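Local coordinates for glycosyl hydrolases family 31 family protein (Aspergillus niger, PDB 6DRU) that hydrolyses xyloglucan oligosaccharides, releasing alpha-xylose from their non-reducing terminal glucose, as a family 31 glycoside hydrolase, at residues I82-G87 / G106-L111; T86-G89 / G94-L97; S371-L376 / Q444-E449. One frame throughout, in Å; residues are numbered along the deposited sequence.

Interaction 1 of 3, residues I82-G87 / G106-L111; sequences ILRTTG and GSETLL. With MAN (alpha-D-mannopyranose), chain I; MAN (alpha-D-mannopyranose), chain B; MAN (alpha-D-mannopyranose), chain C.
Arg84 and Glu108 carry this contact, meeting from opposite directions as a bidentate salt bridge. The guanidinium grips the carboxylate end-on, one nitrogen for each oxygen. Arg84 NH1 lies 2.7 Å from Glu108 OE1 with an N-H...O angle of 160°, and Arg84 NH2 reaches Glu108 OE2 at 3.1 Å, using the syn lone pair of that oxygen. Arg84 NH2 also makes a weak bond to Glu108 OE1. The two planes are not coplanar but 33° apart, so the pair is twisted: OE1 lies in the guanidinium plane, whereas OE2 is tilted out of it. The Glu108 chain is extended beyond CG. In Arg84, CG stands anti to the carbonyl carbon (chi1 -75°), and the straight run from CG to NE carries the guanidinium across to the carboxylate.

The span needed follows from the topology. Strands 81-85 and 108-113 belong to a four-stranded antiparallel sheet in which strand 98-102 lies between them, and the nearest CA atoms, those of Ile82 and Glu108, are 9.0 Å apart. The bridge therefore passes over the middle strand, where Tyr100 makes a cation-pi contact with Arg84. Ile82 adds an apolar flank, its CD1 lying 3.6 Å from Glu108 OE2.

Mannoses of a glycan attached to the protein lie against this part of the sheet. O4 of the mannose of chain I sits over one face of the Arg84 guanidinium, offset toward the rim, and O6 of the mannose of chain B donates a 3.0 Å hydrogen bond to Glu108 O.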
ATOM      1  N   ILE A  82      30.393  27.200   2.140  1.00 60.36           N
ATOM      2  CA  ILE A  82      30.002  27.676   0.819  1.00 58.16           C
ATOM      3  C   ILE A  82      29.179  26.596   0.137  1.00 63.62           C
ATOM      4  O   ILE A  82      29.520  25.410   0.194  1.00 62.70           O
ATOM      5  CB  ILE A  82      31.234  28.042  -0.039  1.00 64.64           C
ATOM      6  CG1 ILE A  82      31.902  29.315   0.487  1.00 70.11           C
ATOM      7  CG2 ILE A  82      30.854  28.210  -1.502  1.00 58.41           C
ATOM      8  CD1 ILE A  82      33.018  29.823  -0.404  1.00 63.36           C
ATOM      9  N   LEU A  83      28.094  27.011  -0.510  1.00 62.56           N
ATOM     10  CA  LEU A  83      27.273  26.127  -1.322  1.00 49.43           C
ATOM     11  C   LEU A  83      27.548  26.396  -2.793  1.00 52.48           C
ATOM     12  O   LEU A  83      27.629  27.552  -3.220  1.00 57.71           O
ATOM     13  CB  LEU A  83      25.787  26.332  -1.020  1.00 62.53           C
ATOM     14  CG  LEU A  83      24.793  26.010  -2.141  1.00 56.90           C
ATOM     15  CD1 LEU A  83      24.653  24.508  -2.353  1.00 55.35           C
ATOM     16  CD2 LEU A  83      23.444  26.651  -1.858  1.00 57.72           C
ATOM     17  N   ARG A  84      27.705  25.324  -3.564  1.00 50.68           N
ATOM     18  CA  ARG A  84      27.914  25.418  -5.005  1.00 52.20           C
ATOM     19  C   ARG A  84      26.945  24.469  -5.697  1.00 63.28           C
ATOM     20  O   ARG A  84      27.085  23.247  -5.591  1.00 63.50           O
ATOM     21  CB  ARG A  84      29.360  25.088  -5.379  1.00 51.43           C
ATOM     22  CG  ARG A  84      30.353  26.193  -5.057  1.00 61.29           C
ATOM     23  CD  ARG A  84      31.650  26.018  -5.837  1.00 62.71           C
ATOM     24  NE  ARG A  84      32.568  27.134  -5.625  1.00 69.77           N
ATOM     25  CZ  ARG A  84      33.582  27.117  -4.766  1.00 79.22           C
ATOM     26  NH1 ARG A  84      33.817  26.038  -4.032  1.00 76.15           N
ATOM     27  NH2 ARG A  84      34.363  28.181  -4.641  1.00 81.04           N
ATOM     28  N   THR A  85      25.956  25.029  -6.392  1.00 63.97           N
ATOM     29  CA  THR A  85      25.063  24.219  -7.210  1.00 61.40           C
ATOM     30  C   THR A  85      25.761  23.868  -8.518  1.00 59.87           C
ATOM     31  O   THR A  85      26.365  24.731  -9.161  1.00 63.09           O
ATOM     32  CB  THR A  85      23.749  24.955  -7.483  1.00 52.70           C
ATOM     33  OG1 THR A  85      24.007  26.157  -8.219  1.00 55.74           O
ATOM     34  CG2 THR A  85      23.048  25.302  -6.176  1.00 51.78           C
ATOM     35  N   THR A  86      25.690  22.595  -8.904  1.00 61.77           N
ATOM     36  CA  THR A  86      26.383  22.100 -10.083  1.00 66.54           C
ATOM     37  C   THR A  86      25.452  21.176 -10.856  1.00 63.84           C
ATOM     38  O   THR A  86      24.323  20.902 -10.438  1.00 61.99           O
ATOM     39  CB  THR A  86      27.681  21.371  -9.711  1.00 67.40           C
ATOM     40  OG1 THR A  86      27.403  20.362  -8.732  1.00 62.43           O
ATOM     41  CG2 THR A  86      28.713  22.349  -9.160  1.00 74.93           C
ATOM     42  N   GLY A  87      25.938  20.697 -12.001  1.00 68.42           N
ATOM     43  CA  GLY A  87      25.227  19.718 -12.792  1.00 59.93           C
ATOM     44  C   GLY A  87      25.583  18.300 -12.387  1.00 64.11           C
ATOM     45  O   GLY A  87      26.239  18.051 -11.374  1.00 75.21           O
ATOM     46  N   GLY A 106      42.905  30.060   3.511  1.00 71.10           N
ATOM     47  CA  GLY A 106      42.320  30.503   2.268  1.00 68.89           C
ATOM     48  C   GLY A 106      41.798  29.398   1.369  1.00 69.10           C
ATOM     49  O   GLY A 106      40.889  29.645   0.570  1.00 81.04           O
ATOM     50  N   SER A 107      42.353  28.193   1.468  1.00 68.35           N
ATOM     51  CA  SER A 107      41.902  27.096   0.626  1.00 64.17           C
ATOM     52  C   SER A 107      40.520  26.613   1.065  1.00 71.27           C
ATOM     53  O   SER A 107      39.999  26.992   2.119  1.00 71.30           O
ATOM     54  CB  SER A 107      42.901  25.940   0.664  1.00 65.19           C
ATOM     55  OG  SER A 107      42.978  25.375   1.959  1.00 61.56           O
ATOM     56  N   GLU A 108      39.924  25.758   0.238  1.00 72.80           N
ATOM     57  CA  GLU A 108      38.605  25.203   0.499  1.00 71.73           C
ATOM     58  C   GLU A 108      38.694  23.687   0.595  1.00 64.55           C
ATOM     59  O   GLU A 108      39.571  23.061  -0.007  1.00 70.26           O
ATOM     60  CB  GLU A 108      37.600  25.591  -0.594  1.00 65.85           C
ATOM     61  CG  GLU A 108      37.288  27.076  -0.673  1.00 73.34           C
ATOM     62  CD  GLU A 108      36.392  27.415  -1.849  1.00 95.69           C
ATOM     63  OE1 GLU A 108      36.030  26.490  -2.608  1.00 95.01           O
ATOM     64  OE2 GLU A 108      36.043  28.604  -2.012  1.00 97.15           O
ATOM     65  N   THR A 109      37.774  23.105   1.359  1.00 56.73           N
ATOM     66  CA  THR A 109      37.700  21.663   1.546  1.00 60.00           C
ATOM     67  C   THR A 109      36.270  21.205   1.312  1.00 70.45           C
ATOM     68  O   THR A 109      35.334  21.769   1.888  1.00 69.26           O
ATOM     69  CB  THR A 109      38.158  21.266   2.957  1.00 63.14           C
ATOM     70  OG1 THR A 109      39.580  21.417   3.061  1.00 62.88           O
ATOM     71  CG2 THR A 109      37.778  19.826   3.269  1.00 68.29           C
ATOM     72  N   LEU A 110      36.100  20.187   0.471  1.00 56.84           N
ATOM     73  CA  LEU A 110      34.773  19.647   0.202  1.00 57.41           C
ATOM     74  C   LEU A 110      34.294  18.851   1.410  1.00 59.70           C
ATOM     75  O   LEU A 110      34.866  17.806   1.741  1.00 59.46           O
ATOM     76  CB  LEU A 110      34.790  18.773  -1.047  1.00 58.96           C
ATOM     77  CG  LEU A 110      33.480  18.016  -1.281  1.00 57.34           C
ATOM     78  CD1 LEU A 110      32.370  18.978  -1.677  1.00 58.69           C
ATOM     79  CD2 LEU A 110      33.646  16.937  -2.329  1.00 58.23           C
ATOM     80  N   LEU A 111      33.246  19.345   2.071  1.00 56.98           N
ATOM     81  CA  LEU A 111      32.644  18.603   3.174  1.00 52.90           C
ATOM     82  C   LEU A 111      31.879  17.389   2.660  1.00 63.10           C
ATOM     83  O   LEU A 111      32.151  16.250   3.058  1.00 59.21           O
ATOM     84  CB  LEU A 111      31.729  19.525   3.981  1.00 55.67           C
ATOM     85  CG  LEU A 111      32.379  20.817   4.474  1.00 49.83           C
ATOM     86  CD1 LEU A 111      31.331  21.732   5.061  1.00 51.21           C
ATOM     87  CD2 LEU A 111      33.462  20.520   5.498  1.00 53.42           C
TER
HETATM   88  C1  MAN I   9      37.760  22.301  -8.292  1.00 92.44           C
HETATM   89  C2  MAN I   9      38.645  23.502  -8.540  1.00 82.54           C
HETATM   90  C3  MAN I   9      38.356  24.568  -7.505  1.00 87.27           C
HETATM   91  C4  MAN I   9      36.867  24.813  -7.373  1.00 97.27           C
HETATM   92  C5  MAN I   9      36.110  23.504  -7.285  1.00 95.36           C
HETATM   93  C6  MAN I   9      34.625  23.791  -7.273  1.00 83.64           C
HETATM   94  O2  MAN I   9      38.402  24.020  -9.828  1.00 87.89           O
HETATM   95  O3  MAN I   9      38.984  25.768  -7.895  1.00 86.80           O
HETATM   96  O4  MAN I   9      36.624  25.564  -6.206  1.00 85.04           O
HETATM   97  O5  MAN I   9      36.413  22.691  -8.395  1.00 95.39           O
HETATM   98  O6  MAN I   9      34.229  24.212  -8.560  1.00 94.71           O
HETATM   99  C1  MAN B   8      37.030  20.283  -5.754  1.00 71.04           C
HETATM  100  C2  MAN B   8      38.140  20.385  -6.775  1.00 77.46           C
HETATM  101  C3  MAN B   8      39.411  19.808  -6.193  1.00 77.56           C
HETATM  102  C4  MAN B   8      39.689  20.417  -4.835  1.00 73.75           C
HETATM  103  C5  MAN B   8      38.447  20.340  -3.975  1.00 74.64           C
HETATM  104  C6  MAN B   8      38.720  20.978  -2.632  1.00 65.57           C
HETATM  105  O2  MAN B   8      38.352  21.735  -7.111  1.00 71.32           O
HETATM  106  O3  MAN B   8      40.487  20.089  -7.058  1.00 76.40           O
HETATM  107  O4  MAN B   8      40.733  19.708  -4.213  1.00 65.53           O
HETATM  108  O5  MAN B   8      37.391  21.019  -4.612  1.00 79.10           O
HETATM  109  O6  MAN B   8      38.498  22.368  -2.720  1.00 69.95           O
HETATM  110  C1  MAN C   7      35.691  15.009  -5.078  1.00 72.14           C
HETATM  111  C2  MAN C   7      34.339  14.419  -5.425  1.00 70.26           C
HETATM  112  C3  MAN C   7      33.715  15.171  -6.583  1.00 63.14           C
HETATM  113  C4  MAN C   7      33.785  16.660  -6.340  1.00 66.44           C
HETATM  114  C5  MAN C   7      35.215  17.033  -6.021  1.00 67.27           C
HETATM  115  C6  MAN C   7      35.340  18.532  -5.849  1.00 73.10           C
HETATM  116  O2  MAN C   7      33.480  14.475  -4.310  1.00 64.41           O
HETATM  117  O3  MAN C   7      32.371  14.777  -6.715  1.00 63.49           O
HETATM  118  O4  MAN C   7      33.360  17.343  -7.494  1.00 68.21           O
HETATM  119  O5  MAN C   7      35.593  16.391  -4.830  1.00 68.05           O
HETATM  120  O6  MAN C   7      36.704  18.891  -5.830  1.00 61.82           O

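Interaction 2 of 3, residues T86-G89 / G94-L97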
ATOM      1  N   THR A  86      25.690  22.595  -8.904  1.00 61.77           N
ATOM      2  CA  THR A  86      26.383  22.100 -10.083  1.00 66.54           C
ATOM      3  C   THR A  86      25.452  21.176 -10.856  1.00 63.84           C
ATOM      4  O   THR A  86      24.323  20.902 -10.438  1.00 61.99           O
ATOM      5  CB  THR A  86      27.681  21.371  -9.711  1.00 67.40           C
ATOM      6  OG1 THR A  86      27.403  20.362  -8.732  1.00 62.43           O
ATOM      7  CG2 THR A  86      28.713  22.349  -9.160  1.00 74.93           C
ATOM      8  N   GLY A  87      25.938  20.697 -12.001  1.00 68.42           N
ATOM      9  CA  GLY A  87      25.227  19.718 -12.792  1.00 59.93           C
ATOM     10  C   GLY A  87      25.583  18.300 -12.387  1.00 64.11           C
ATOM     11  O   GLY A  87      26.239  18.051 -11.374  1.00 75.21           O
ATOM     12  N   TRP A  88      25.129  17.352 -13.202  1.00 62.53           N
ATOM     13  CA  TRP A  88      25.401  15.936 -12.997  1.00 64.92           C
ATOM     14  C   TRP A  88      26.104  15.383 -14.228  1.00 65.93           C
ATOM     15  O   TRP A  88      25.653  15.602 -15.357  1.00 72.51           O
ATOM     16  CB  TRP A  88      24.113  15.158 -12.713  1.00 64.01           C
ATOM     17  CG  TRP A  88      24.133  13.760 -13.237  1.00 66.07           C
ATOM     18  CD1 TRP A  88      24.882  12.718 -12.773  1.00 65.43           C
ATOM     19  CD2 TRP A  88      23.359  13.245 -14.324  1.00 70.68           C
ATOM     20  NE1 TRP A  88      24.627  11.587 -13.509  1.00 64.04           N
ATOM     21  CE2 TRP A  88      23.693  11.884 -14.467  1.00 75.30           C
ATOM     22  CE3 TRP A  88      22.416  13.803 -15.192  1.00 60.42           C
ATOM     23  CZ2 TRP A  88      23.118  11.074 -15.442  1.00 75.52           C
ATOM     24  CZ3 TRP A  88      21.848  12.998 -16.157  1.00 60.78           C
ATOM     25  CH2 TRP A  88      22.199  11.649 -16.276  1.00 62.96           C
ATOM     26  N   GLY A  89      27.204  14.668 -14.006  1.00 74.97           N
ATOM     27  CA  GLY A  89      28.064  14.287 -15.106  1.00 68.78           C
ATOM     28  C   GLY A  89      28.917  15.462 -15.557  1.00 88.68           C
ATOM     29  O   GLY A  89      29.285  16.336 -14.769  1.00 81.90           O
ATOM     30  N   GLY A  94      22.729  23.640 -12.301  1.00 62.89           N
ATOM     31  CA  GLY A  94      22.645  24.021 -10.905  1.00 52.55           C
ATOM     32  C   GLY A  94      21.517  23.365 -10.132  1.00 54.34           C
ATOM     33  O   GLY A  94      20.795  24.042  -9.393  1.00 56.49           O
ATOM     34  N   TYR A  95      21.352  22.051 -10.289  1.00 53.41           N
ATOM     35  CA  TYR A  95      20.348  21.297  -9.550  1.00 58.15           C
ATOM     36  C   TYR A  95      20.953  20.274  -8.599  1.00 61.71           C
ATOM     37  O   TYR A  95      20.206  19.529  -7.954  1.00 62.41           O
ATOM     38  CB  TYR A  95      19.385  20.598 -10.521  1.00 48.48           C
ATOM     39  CG  TYR A  95      20.074  19.782 -11.590  1.00 55.35           C
ATOM     40  CD1 TYR A  95      20.610  18.532 -11.304  1.00 50.87           C
ATOM     41  CD2 TYR A  95      20.186  20.259 -12.888  1.00 53.07           C
ATOM     42  CE1 TYR A  95      21.246  17.788 -12.279  1.00 57.67           C
ATOM     43  CE2 TYR A  95      20.813  19.516 -13.871  1.00 44.78           C
ATOM     44  CZ  TYR A  95      21.344  18.285 -13.562  1.00 53.67           C
ATOM     45  OH  TYR A  95      21.974  17.547 -14.540  1.00 60.72           O
ATOM     46  N   ARG A  96      22.277  20.210  -8.497  1.00 59.03           N
ATOM     47  CA  ARG A  96      22.965  19.339  -7.556  1.00 57.49           C
ATOM     48  C   ARG A  96      23.692  20.188  -6.524  1.00 55.90           C
ATOM     49  O   ARG A  96      24.239  21.243  -6.853  1.00 54.18           O
ATOM     50  CB  ARG A  96      23.952  18.418  -8.279  1.00 45.49           C
ATOM     51  CG  ARG A  96      23.283  17.361  -9.137  1.00 50.91           C
ATOM     52  CD  ARG A  96      22.842  16.167  -8.302  1.00 58.62           C
ATOM     53  NE  ARG A  96      21.918  15.305  -9.034  1.00 64.62           N
ATOM     54  CZ  ARG A  96      20.595  15.362  -8.918  1.00 61.17           C
ATOM     55  NH1 ARG A  96      20.037  16.236  -8.091  1.00 62.27           N
ATOM     56  NH2 ARG A  96      19.829  14.542  -9.623  1.00 58.06           N
ATOM     57  N   LEU A  97      23.703  19.726  -5.278  1.00 48.55           N
ATOM     58  CA  LEU A  97      24.257  20.492  -4.171  1.00 49.95           C
ATOM     59  C   LEU A  97      25.636  19.971  -3.783  1.00 60.62           C
ATOM     60  O   LEU A  97      25.890  18.763  -3.820  1.00 61.65           O
ATOM     61  CB  LEU A  97      23.323  20.447  -2.959  1.00 49.36           C
ATOM     62  CG  LEU A  97      21.857  20.812  -3.202  1.00 51.70           C
ATOM     63  CD1 LEU A  97      21.096  20.875  -1.887  1.00 48.96           C
ATOM     64  CD2 LEU A  97      21.744  22.131  -3.951  1.00 47.92           C
TER
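Thr86 and Arg96 form a single antiparallel bridge of the hydrogen-bonded kind, with Thr86 N to Arg96 O and Arg96 N to Thr86 O both 2.9 Å and their CA atoms 5.1 Å apart. Thr86 O also accepts a weak bond from Tyr95 N at 3.2 Å, where the N-H...O angle falls to 123°, so two successive amides converge on one carbonyl. The stronger of them, Arg96 N, lies in the carbonyl plane.

Tyr95 lays its ring alongside the opposing backbone, with Thr86 O and Gly87 CA over one face. Its first torsion (chi1 51°) places CG between the backbone N and the carbonyl carbon, which brings the hydroxyl end of the ring beside Trp88. There Tyr95 OH receives a weak hydrogen bond from Trp88 N, 3.4 Å away, and lies near the plane of the indole at its edge. Apolar contact accompanies it, Trp88 CB being 3.9 Å from Tyr95 CE1. The Arg96 chain is bent at chi2 (-82°), which brings its guanidinium to the rim of the tyrosine, so that the CD1 edge of the ring points at the guanidinium face, Tyr95 CD1 standing 3.9 Å above the centre of that group. The CB and CG methylenes of Arg96 rest beside the carbonyls of Thr86 and Gly87. Beyond the hairpin, His14 stacks on the Tyr95 ring, while Tyr406 of the second subunit meets the Trp88 ring edge-to-face, so the outer part of the loop also belongs to a subunit interface.

With Tyr95 and Arg96 both opposite Thr86, the pairing is a classic beta bulge, placed in the connection between antiparallel strands 81-85 and 98-102.

Interaction 3 of 3, residues S371-L376 / Q444-E449; sequences SARKFL and QQAIEE. With GOL (glycerol), chain P.
Arg373 of helix 371-376 meets Glu449, Gln445 and Ala446 of helix 444-449, and its guanidinium is engaged by several acceptors at once. Arg373 NE donates to Glu449 OE1 at 3.2 Å with an N-H...O angle of 158°, forming a salt bridge. The acceptor lies near the guanidinium plane, but the carboxylate is turned well out of that plane and is met on its syn side. Arg373 NH1 gives a 2.7 Å bond to O2 of a glycerol, probably from the crystallisation liquor, and also binds the carbonyl of Ser367. NH2 adds a weak bond to the same glycerol oxygen.

Gln445 approaches over a face instead. Its amide stacks on the guanidinium with the two planes 20° apart, OE1 lying 3.4 Å above the plane and over its centre. That oxygen is also 2.6 Å from glycerol O3, to which Gln445 NE2 donates weakly; the carbonyl of Thr368 is a further hydrogen-bonding partner of the glycerol. A bend at chi3 of Arg373 turns the head group so that Glu449 and the glycerol meet its edges and Gln445 one face, while the aliphatic part of the chain packs on Ala446, whose CB lies 3.7 Å from Arg373 CD. The small alanine stands where the backbones come nearest, the CA atoms of Arg373 and Ala446 being 5.1 Å apart.

The helical segments cross at -59° with their axes 9.4 Å apart at closest approach. Both helices, 370-385 and 439-455, belong to the TIM-barrel domain of family 31, and the contact joins two of the helices packed around its beta barrel.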
ATOM      1  N   SER A 371      -3.616  17.402  24.272  1.00 58.85           N
ATOM      2  CA  SER A 371      -4.619  17.144  25.299  1.00 62.24           C
ATOM      3  C   SER A 371      -4.236  15.954  26.167  1.00 60.07           C
ATOM      4  O   SER A 371      -4.534  15.942  27.367  1.00 58.46           O
ATOM      5  CB  SER A 371      -5.984  16.910  24.652  1.00 54.64           C
ATOM      6  OG  SER A 371      -6.437  18.070  23.979  1.00 82.97           O
ATOM      7  N   ALA A 372      -3.573  14.953  25.585  1.00 54.05           N
ATOM      8  CA  ALA A 372      -3.156  13.793  26.364  1.00 55.21           C
ATOM      9  C   ALA A 372      -2.002  14.142  27.299  1.00 61.62           C
ATOM     10  O   ALA A 372      -1.931  13.627  28.421  1.00 66.75           O
ATOM     11  CB  ALA A 372      -2.776  12.644  25.432  1.00 54.39           C
ATOM     12  N   ARG A 373      -1.086  15.007  26.854  1.00 62.59           N
ATOM     13  CA  ARG A 373      -0.022  15.474  27.740  1.00 54.25           C
ATOM     14  C   ARG A 373      -0.599  16.201  28.947  1.00 58.95           C
ATOM     15  O   ARG A 373      -0.092  16.064  30.067  1.00 63.22           O
ATOM     16  CB  ARG A 373       0.952  16.369  26.974  1.00 58.25           C
ATOM     17  CG  ARG A 373       1.728  15.644  25.884  1.00 52.07           C
ATOM     18  CD  ARG A 373       2.985  16.406  25.514  1.00 51.25           C
ATOM     19  NE  ARG A 373       2.701  17.729  24.962  1.00 57.42           N
ATOM     20  CZ  ARG A 373       2.528  17.976  23.668  1.00 61.03           C
ATOM     21  NH1 ARG A 373       2.604  16.988  22.787  1.00 51.70           N
ATOM     22  NH2 ARG A 373       2.280  19.212  23.253  1.00 63.95           N
ATOM     23  N   LYS A 374      -1.674  16.967  28.742  1.00 57.59           N
ATOM     24  CA  LYS A 374      -2.307  17.661  29.857  1.00 50.04           C
ATOM     25  C   LYS A 374      -3.011  16.689  30.787  1.00 60.40           C
ATOM     26  O   LYS A 374      -2.941  16.833  32.014  1.00 61.76           O
ATOM     27  CB  LYS A 374      -3.318  18.683  29.338  1.00 56.00           C
ATOM     28  CG  LYS A 374      -4.295  19.134  30.424  1.00 91.83           C
ATOM     29  CD  LYS A 374      -5.083  20.381  30.066  1.00 91.23           C
ATOM     30  CE  LYS A 374      -6.466  20.346  30.715  1.00 99.39           C
ATOM     31  NZ  LYS A 374      -6.430  19.756  32.081  1.00 88.86           N
ATOM     32  N   PHE A 375      -3.676  15.681  30.219  1.00 63.11           N
ATOM     33  CA  PHE A 375      -4.347  14.681  31.039  1.00 56.33           C
ATOM     34  C   PHE A 375      -3.361  13.968  31.951  1.00 61.32           C
ATOM     35  O   PHE A 375      -3.664  13.702  33.120  1.00 63.04           O
ATOM     36  CB  PHE A 375      -5.076  13.678  30.146  1.00 52.11           C
ATOM     37  CG  PHE A 375      -5.884  12.658  30.905  1.00 58.45           C
ATOM     38  CD1 PHE A 375      -5.292  11.509  31.405  1.00 57.10           C
ATOM     39  CD2 PHE A 375      -7.239  12.848  31.108  1.00 49.19           C
ATOM     40  CE1 PHE A 375      -6.035  10.576  32.100  1.00 60.32           C
ATOM     41  CE2 PHE A 375      -7.985  11.917  31.799  1.00 46.49           C
ATOM     42  CZ  PHE A 375      -7.382  10.780  32.295  1.00 63.00           C
ATOM     43  N   LEU A 376      -2.171  13.656  31.436  1.00 68.31           N
ATOM     44  CA  LEU A 376      -1.220  12.874  32.219  1.00 59.56           C
ATOM     45  C   LEU A 376      -0.585  13.714  33.319  1.00 59.39           C
ATOM     46  O   LEU A 376      -0.348  13.215  34.425  1.00 61.71           O
ATOM     47  CB  LEU A 376      -0.153  12.279  31.300  1.00 46.76           C
ATOM     48  CG  LEU A 376       1.143  11.799  31.951  1.00 52.91           C
ATOM     49  CD1 LEU A 376       0.889  10.562  32.792  1.00 58.62           C
ATOM     50  CD2 LEU A 376       2.188  11.518  30.884  1.00 53.72           C
ATOM     51  N   GLN A 444       9.039  13.385  27.110  1.00 55.26           N
ATOM     52  CA  GLN A 444       9.834  14.308  27.915  1.00 62.39           C
ATOM     53  C   GLN A 444       9.173  15.678  27.972  1.00 63.34           C
ATOM     54  O   GLN A 444       9.121  16.311  29.033  1.00 61.85           O
ATOM     55  CB  GLN A 444      11.246  14.434  27.343  1.00 53.90           C
ATOM     56  CG  GLN A 444      12.036  13.143  27.279  1.00 59.14           C
ATOM     57  CD  GLN A 444      13.425  13.350  26.707  1.00 54.60           C
ATOM     58  OE1 GLN A 444      13.605  13.425  25.492  1.00 57.78           O
ATOM     59  NE2 GLN A 444      14.416  13.453  27.583  1.00 64.00           N
ATOM     60  N   GLN A 445       8.665  16.147  26.830  1.00 60.92           N
ATOM     61  CA  GLN A 445       8.019  17.453  26.761  1.00 61.48           C
ATOM     62  C   GLN A 445       6.811  17.539  27.685  1.00 62.35           C
ATOM     63  O   GLN A 445       6.521  18.612  28.225  1.00 60.38           O
ATOM     64  CB  GLN A 445       7.615  17.745  25.313  1.00 58.09           C
ATOM     65  CG  GLN A 445       6.844  19.038  25.109  1.00 58.38           C
ATOM     66  CD  GLN A 445       6.255  19.151  23.716  1.00 64.38           C
ATOM     67  OE1 GLN A 445       5.951  18.147  23.072  1.00 67.80           O
ATOM     68  NE2 GLN A 445       6.089  20.381  23.242  1.00 80.31           N
ATOM     69  N   ALA A 446       6.100  16.426  27.883  1.00 60.49           N
ATOM     70  CA  ALA A 446       4.923  16.446  28.745  1.00 56.09           C
ATOM     71  C   ALA A 446       5.277  16.856  30.172  1.00 60.64           C
ATOM     72  O   ALA A 446       4.570  17.665  30.783  1.00 65.75           O
ATOM     73  CB  ALA A 446       4.241  15.078  28.731  1.00 51.24           C
ATOM     74  N   ILE A 447       6.373  16.321  30.715  1.00 55.11           N
ATOM     75  CA  ILE A 447       6.764  16.685  32.076  1.00 63.24           C
ATOM     76  C   ILE A 447       7.487  18.022  32.090  1.00 65.10           C
ATOM     77  O   ILE A 447       7.368  18.784  33.058  1.00 62.17           O
ATOM     78  CB  ILE A 447       7.617  15.579  32.720  1.00 57.53           C
ATOM     79  CG1 ILE A 447       6.813  14.291  32.844  1.00 53.01           C
ATOM     80  CG2 ILE A 447       8.105  15.994  34.090  1.00 60.16           C
ATOM     81  CD1 ILE A 447       7.111  13.329  31.755  1.00 69.25           C
ATOM     82  N   GLU A 448       8.234  18.339  31.030  1.00 63.72           N
ATOM     83  CA  GLU A 448       8.868  19.649  30.953  1.00 59.39           C
ATOM     84  C   GLU A 448       7.822  20.753  31.015  1.00 63.00           C
ATOM     85  O   GLU A 448       7.994  21.746  31.733  1.00 57.70           O
ATOM     86  CB  GLU A 448       9.694  19.760  29.672  1.00 57.47           C
ATOM     87  CG  GLU A 448      10.351  21.118  29.472  1.00 65.43           C
ATOM     88  CD  GLU A 448      11.540  21.339  30.392  1.00 78.64           C
ATOM     89  OE1 GLU A 448      12.004  20.362  31.017  1.00 79.40           O
ATOM     90  OE2 GLU A 448      12.008  22.493  30.492  1.00 76.93           O
ATOM     91  N   GLU A 449       6.722  20.588  30.276  1.00 63.99           N
ATOM     92  CA  GLU A 449       5.634  21.558  30.336  1.00 60.77           C
ATOM     93  C   GLU A 449       5.024  21.610  31.731  1.00 65.22           C
ATOM     94  O   GLU A 449       4.675  22.688  32.225  1.00 71.55           O
ATOM     95  CB  GLU A 449       4.568  21.213  29.295  1.00 62.56           C
ATOM     96  CG  GLU A 449       5.023  21.393  27.853  1.00 76.58           C
ATOM     97  CD  GLU A 449       4.046  20.801  26.850  1.00 86.26           C
ATOM     98  OE1 GLU A 449       3.259  19.908  27.232  1.00 79.07           O
ATOM     99  OE2 GLU A 449       4.072  21.229  25.676  1.00 84.70           O
TER
HETATM  100  C1  GOL P 840       3.006  18.193  17.881  1.00 72.21           C
HETATM  101  O1  GOL P 840       1.835  18.899  18.139  1.00 84.79           O
HETATM  102  C2  GOL P 840       3.624  17.856  19.251  1.00 79.41           C
HETATM  103  O2  GOL P 840       2.691  17.967  20.274  1.00 77.36           O
HETATM  104  C3  GOL P 840       4.801  18.846  19.413  1.00 63.12           C
HETATM  105  O3  GOL P 840       5.461  18.498  20.590  1.00 51.29           O

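Overall arrangement
Interactions 1 and 2 are continuous: they share Thr86 and Gly87, their centres lie 12 Å apart, and they meet directly where Thr85 CB comes within 3.6 Å of Gly94 O and Leu83 CD1 within 4.1 Å of Leu97 CD2. Together they follow one strand from the sheet beneath the glycan into the bulged loop that meets the second subunit. Interaction 3 is separate, within the TIM-barrel domain; its centre is 44 Å from that of interaction 1 and 45 Å from that of interaction 2, with nearest atoms about 28 and 29 Å apart. All three lie away from the xylose pocket containing Asp395 and the proton donor Asp487.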